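Local coordinates for ACT domain protein (Streptococcus pneumoniae, PDB 1ZPV), which is of unknown function but forms a homodimer with an ACT-domain fold, a module that in many relatives binds small regulatory ligands such as amino acids, at residues M4-I18 with L73-F85. Residues are numbered along the deposited sequence; the frame is centred on the assembly and turned at random. Where two conformers were deposited one is given.
Sequences MKAIITVVGKDKSGI and LNVKINIQSAAIF
Val-11, Thr-9 and Ile-7 pair with Lys-76, Asn-78 and Gln-80 in the antiparallel ladder that joins the first and last strands of the βαββαβ ACT fold, 4-12 lying inside the four-stranded sheet and 75-81 at its edge within the chain. Each pair exchanges two backbone hydrogen bonds, among them Asn-78 N to Thr-9 O at 2.8 Å. Beyond the ladder, Ala-82 N reaches Lys-5 O at 2.9 Å, nearly straight at the hydrogen (175°) but from above the carbonyl plane.

The face carrying Ala-6, Ile-8, Val-10, Val-75, Ile-77 and Ile-79 is apolar and packs against helices 18-28 and 59-72. Ile-8 and Ile-77 point the same way, Ile-8 CG2 3.6 Å from Ile-77 CG2; in Ile-8 that branch is anti to the backbone N, with CG1 (chi1 -61°) left to meet Ile-79 CG1. Where the chain enters helix 18-28, Ile-18 and Val-75 run past one another head to tail, Ile-18 CD1 3.6 Å from Val-75 CG1.

The other face is more polar, and here Asn-78 packs on Asn-78 of the second subunit. On this face Ile-7 CD1 approaches Phe-85 CE2 obliquely at 4.0 Å.

At the Lys-5 end, a water that accepts from Lys-5 N lies 3.1 Å from Ser-81 OG; Ser-81 OG accepts from Ala-83 N at 3.2 Å in an ST turn.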
# COMPACT_ATOMS: atom_id res chain seq x y z
N MSE C 4 21.14 -15.49 1.45
CA MSE C 4 19.92 -15.10 2.12
C MSE C 4 19.47 -13.78 1.51
O MSE C 4 20.31 -12.91 1.24
CB MSE C 4 20.17 -14.94 3.64
CG MSE C 4 19.01 -14.45 4.47
SE MSE C 4 18.79 -12.47 4.44
CE MSE C 4 18.03 -12.28 6.27
N LYS C 5 18.17 -13.65 1.28
CA LYS C 5 17.56 -12.36 0.91
C LYS C 5 16.20 -12.30 1.57
O LYS C 5 15.52 -13.34 1.67
CB LYS C 5 17.39 -12.24 -0.61
CG LYS C 5 17.11 -10.83 -1.11
CD LYS C 5 17.47 -10.66 -2.60
CE LYS C 5 18.93 -10.24 -2.81
NZ LYS C 5 19.30 -8.92 -2.16
N ALA C 6 15.80 -11.10 2.00
CA ALA C 6 14.55 -10.89 2.70
C ALA C 6 13.99 -9.50 2.50
O ALA C 6 14.71 -8.57 2.17
CB ALA C 6 14.73 -11.15 4.22
N ILE C 7 12.70 -9.36 2.79
CA ILE C 7 12.05 -8.06 2.74
C ILE C 7 11.54 -7.76 4.15
O ILE C 7 10.85 -8.58 4.73
CB ILE C 7 10.86 -8.04 1.72
CG1 ILE C 7 11.36 -8.39 0.30
CG2 ILE C 7 10.22 -6.66 1.70
CD1 ILE C 7 11.40 -9.90 0.00
N ILE C 8 11.95 -6.61 4.69
CA ILE C 8 11.58 -6.21 6.03
C ILE C 8 10.59 -5.06 5.92
O ILE C 8 10.79 -4.09 5.15
CB ILE C 8 12.81 -5.74 6.85
CG1 ILE C 8 13.83 -6.87 6.99
CG2 ILE C 8 12.39 -5.09 8.22
CD1 ILE C 8 15.14 -6.48 7.83
N THR C 9 9.53 -5.14 6.69
CA THR C 9 8.55 -4.07 6.65
C THR C 9 8.31 -3.59 8.07
O THR C 9 8.30 -4.38 9.03
CB THR C 9 7.26 -4.50 5.92
OG1 THR C 9 6.72 -5.63 6.56
CG2 THR C 9 7.55 -4.93 4.50
N VAL C 10 8.13 -2.29 8.19
CA VAL C 10 8.00 -1.66 9.49
C VAL C 10 6.82 -0.69 9.49
O VAL C 10 6.64 0.08 8.52
CB VAL C 10 9.31 -0.83 9.84
CG1 VAL C 10 9.14 -0.13 11.18
CG2 VAL C 10 10.57 -1.73 9.78
N VAL C 11 6.02 -0.74 10.56
CA VAL C 11 4.86 0.13 10.75
C VAL C 11 4.85 0.60 12.19
O VAL C 11 4.99 -0.22 13.13
CB VAL C 11 3.49 -0.60 10.53
CG1 VAL C 11 2.30 0.44 10.68
CG2 VAL C 11 3.44 -1.28 9.21
N GLY C 12 4.69 1.90 12.36
CA GLY C 12 4.49 2.48 13.68
C GLY C 12 3.81 3.82 13.57
O GLY C 12 3.54 4.30 12.47
N LYS C 13 3.58 4.46 14.72
CA LYS C 13 2.87 5.75 14.76
C LYS C 13 3.78 6.94 14.46
O LYS C 13 3.35 7.93 13.86
CB LYS C 13 2.24 5.97 16.14
CG LYS C 13 1.00 5.17 16.45
CD LYS C 13 -0.01 5.13 15.30
CE LYS C 13 -0.78 6.42 15.10
NZ LYS C 13 -1.58 6.77 16.29
N ASP C 14 5.04 6.85 14.91
CA ASP C 14 5.95 8.00 14.89
C ASP C 14 7.23 7.62 14.20
O ASP C 14 7.69 6.47 14.31
CB ASP C 14 6.25 8.47 16.30
CG ASP C 14 5.02 8.98 17.02
OD1 ASP C 14 4.36 9.93 16.53
OD2 ASP C 14 4.71 8.42 18.10
N LYS C 15 7.80 8.55 13.46
CA LYS C 15 9.01 8.23 12.73
C LYS C 15 10.26 8.45 13.57
O LYS C 15 11.33 7.98 13.22
CB LYS C 15 9.10 9.06 11.45
CG LYS C 15 9.24 10.54 11.65
CD LYS C 15 9.57 11.24 10.33
CE LYS C 15 10.53 10.42 9.50
NZ LYS C 15 11.51 11.27 8.76
N SER C 16 10.12 9.23 14.65
CA SER C 16 11.30 9.59 15.44
C SER C 16 12.15 8.36 15.82
O SER C 16 11.65 7.43 16.41
CB SER C 16 10.92 10.39 16.69
OG SER C 16 12.13 10.78 17.31
N GLY C 17 13.42 8.38 15.42
CA GLY C 17 14.37 7.34 15.76
C GLY C 17 14.25 6.02 15.00
O GLY C 17 15.09 5.15 15.17
N ILE C 18 13.22 5.87 14.18
CA ILE C 18 12.95 4.54 13.58
C ILE C 18 13.98 4.12 12.54
O ILE C 18 14.51 3.01 12.60
CB ILE C 18 11.48 4.39 13.05
CG1 ILE C 18 10.46 4.62 14.19
CG2 ILE C 18 11.25 3.00 12.41
CD1 ILE C 18 10.82 3.84 15.52
N LEU C 73 10.90 -0.16 20.19
CA LEU C 73 10.71 1.11 19.51
C LEU C 73 9.23 1.45 19.26
O LEU C 73 8.95 2.48 18.64
CB LEU C 73 11.46 1.10 18.18
CG LEU C 73 13.00 1.07 18.18
CD1 LEU C 73 13.49 1.30 16.75
CD2 LEU C 73 13.65 2.10 19.14
N ASN C 74 8.32 0.60 19.74
CA ASN C 74 6.86 0.71 19.56
C ASN C 74 6.44 0.60 18.08
O ASN C 74 5.57 1.33 17.59
CB ASN C 74 6.29 1.97 20.23
CG ASN C 74 6.66 2.08 21.72
OD1 ASN C 74 7.22 3.09 22.15
ND2 ASN C 74 6.34 1.07 22.49
N VAL C 75 7.08 -0.33 17.35
CA VAL C 75 6.78 -0.55 15.94
C VAL C 75 6.63 -2.04 15.65
O VAL C 75 7.16 -2.90 16.39
CB VAL C 75 7.86 0.07 14.96
CG1 VAL C 75 8.00 1.58 15.14
CG2 VAL C 75 9.24 -0.64 15.07
N LYS C 76 5.92 -2.36 14.59
CA LYS C 76 5.73 -3.75 14.23
C LYS C 76 6.69 -4.04 13.10
O LYS C 76 6.63 -3.37 12.06
CB LYS C 76 4.29 -3.96 13.83
CG LYS C 76 3.89 -5.44 13.73
CD LYS C 76 3.75 -6.08 15.11
CE LYS C 76 3.59 -7.58 14.97
NZ LYS C 76 2.69 -7.87 13.81
N ILE C 77 7.58 -5.01 13.28
CA ILE C 77 8.52 -5.34 12.20
C ILE C 77 8.25 -6.74 11.65
O ILE C 77 8.24 -7.70 12.41
CB ILE C 77 9.97 -5.25 12.65
CG1 ILE C 77 10.26 -3.84 13.19
CG2 ILE C 77 10.93 -5.61 11.44
CD1 ILE C 77 11.64 -3.62 13.85
N ASN C 78 8.07 -6.85 10.34
CA ASN C 78 7.82 -8.15 9.72
C ASN C 78 9.04 -8.47 8.84
O ASN C 78 9.63 -7.55 8.22
CB ASN C 78 6.49 -8.12 8.94
CG ASN C 78 5.24 -8.25 9.86
OD1 ASN C 78 4.61 -9.32 9.94
ND2 ASN C 78 4.87 -7.17 10.54
N ILE C 79 9.46 -9.72 8.81
CA ILE C 79 10.50 -10.12 7.83
C ILE C 79 10.02 -11.34 7.03
O ILE C 79 9.44 -12.28 7.61
CB ILE C 79 11.90 -10.32 8.49
CG1 ILE C 79 12.98 -10.69 7.44
CG2 ILE C 79 11.84 -11.30 9.69
CD1 ILE C 79 14.42 -10.64 8.00
N GLN C 80 10.26 -11.32 5.72
CA GLN C 80 9.81 -12.38 4.83
C GLN C 80 11.02 -12.80 3.99
O GLN C 80 11.60 -11.96 3.31
CB GLN C 80 8.70 -11.81 3.93
CG GLN C 80 8.21 -12.72 2.83
CD GLN C 80 7.56 -13.98 3.38
OE1 GLN C 80 6.49 -13.92 3.99
NE2 GLN C 80 8.22 -15.12 3.18
N SER C 81 11.37 -14.09 4.01
CA SER C 81 12.42 -14.60 3.10
C SER C 81 11.93 -14.40 1.67
O SER C 81 10.77 -14.72 1.35
CB SER C 81 12.69 -16.09 3.35
OG SER C 81 13.64 -16.54 2.42
N ALA C 82 12.84 -13.97 0.81
CA ALA C 82 12.58 -13.84 -0.63
C ALA C 82 12.41 -15.21 -1.34
O ALA C 82 11.84 -15.27 -2.43
CB ALA C 82 13.73 -13.07 -1.29
N ALA C 83 12.87 -16.28 -0.69
CA ALA C 83 12.77 -17.64 -1.25
C ALA C 83 11.35 -18.00 -1.66
O ALA C 83 11.13 -18.78 -2.61
CB ALA C 83 13.33 -18.69 -0.27
N ILE C 84 10.37 -17.47 -0.92
CA ILE C 84 8.98 -17.77 -1.20
C ILE C 84 8.54 -17.34 -2.62
O ILE C 84 7.73 -18.03 -3.27
CB ILE C 84 8.06 -17.17 -0.10
CG1 ILE C 84 8.39 -17.81 1.26
CG2 ILE C 84 6.59 -17.37 -0.43
CD1 ILE C 84 8.50 -19.34 1.22
N PHE C 85 9.12 -16.24 -3.13
CA PHE C 85 8.84 -15.74 -4.48
C PHE C 85 9.69 -16.38 -5.59
O PHE C 85 9.49 -16.10 -6.76
CB PHE C 85 8.99 -14.22 -4.51
CG PHE C 85 8.32 -13.52 -3.36
CD1 PHE C 85 6.93 -13.41 -3.32
CD2 PHE C 85 9.06 -12.98 -2.32
CE1 PHE C 85 6.30 -12.77 -2.25
CE2 PHE C 85 8.45 -12.35 -1.25
CZ PHE C 85 7.07 -12.25 -1.22
O HOH W 1 16.59 -16.02 1.77
O HOH W 2 3.91 3.19 17.24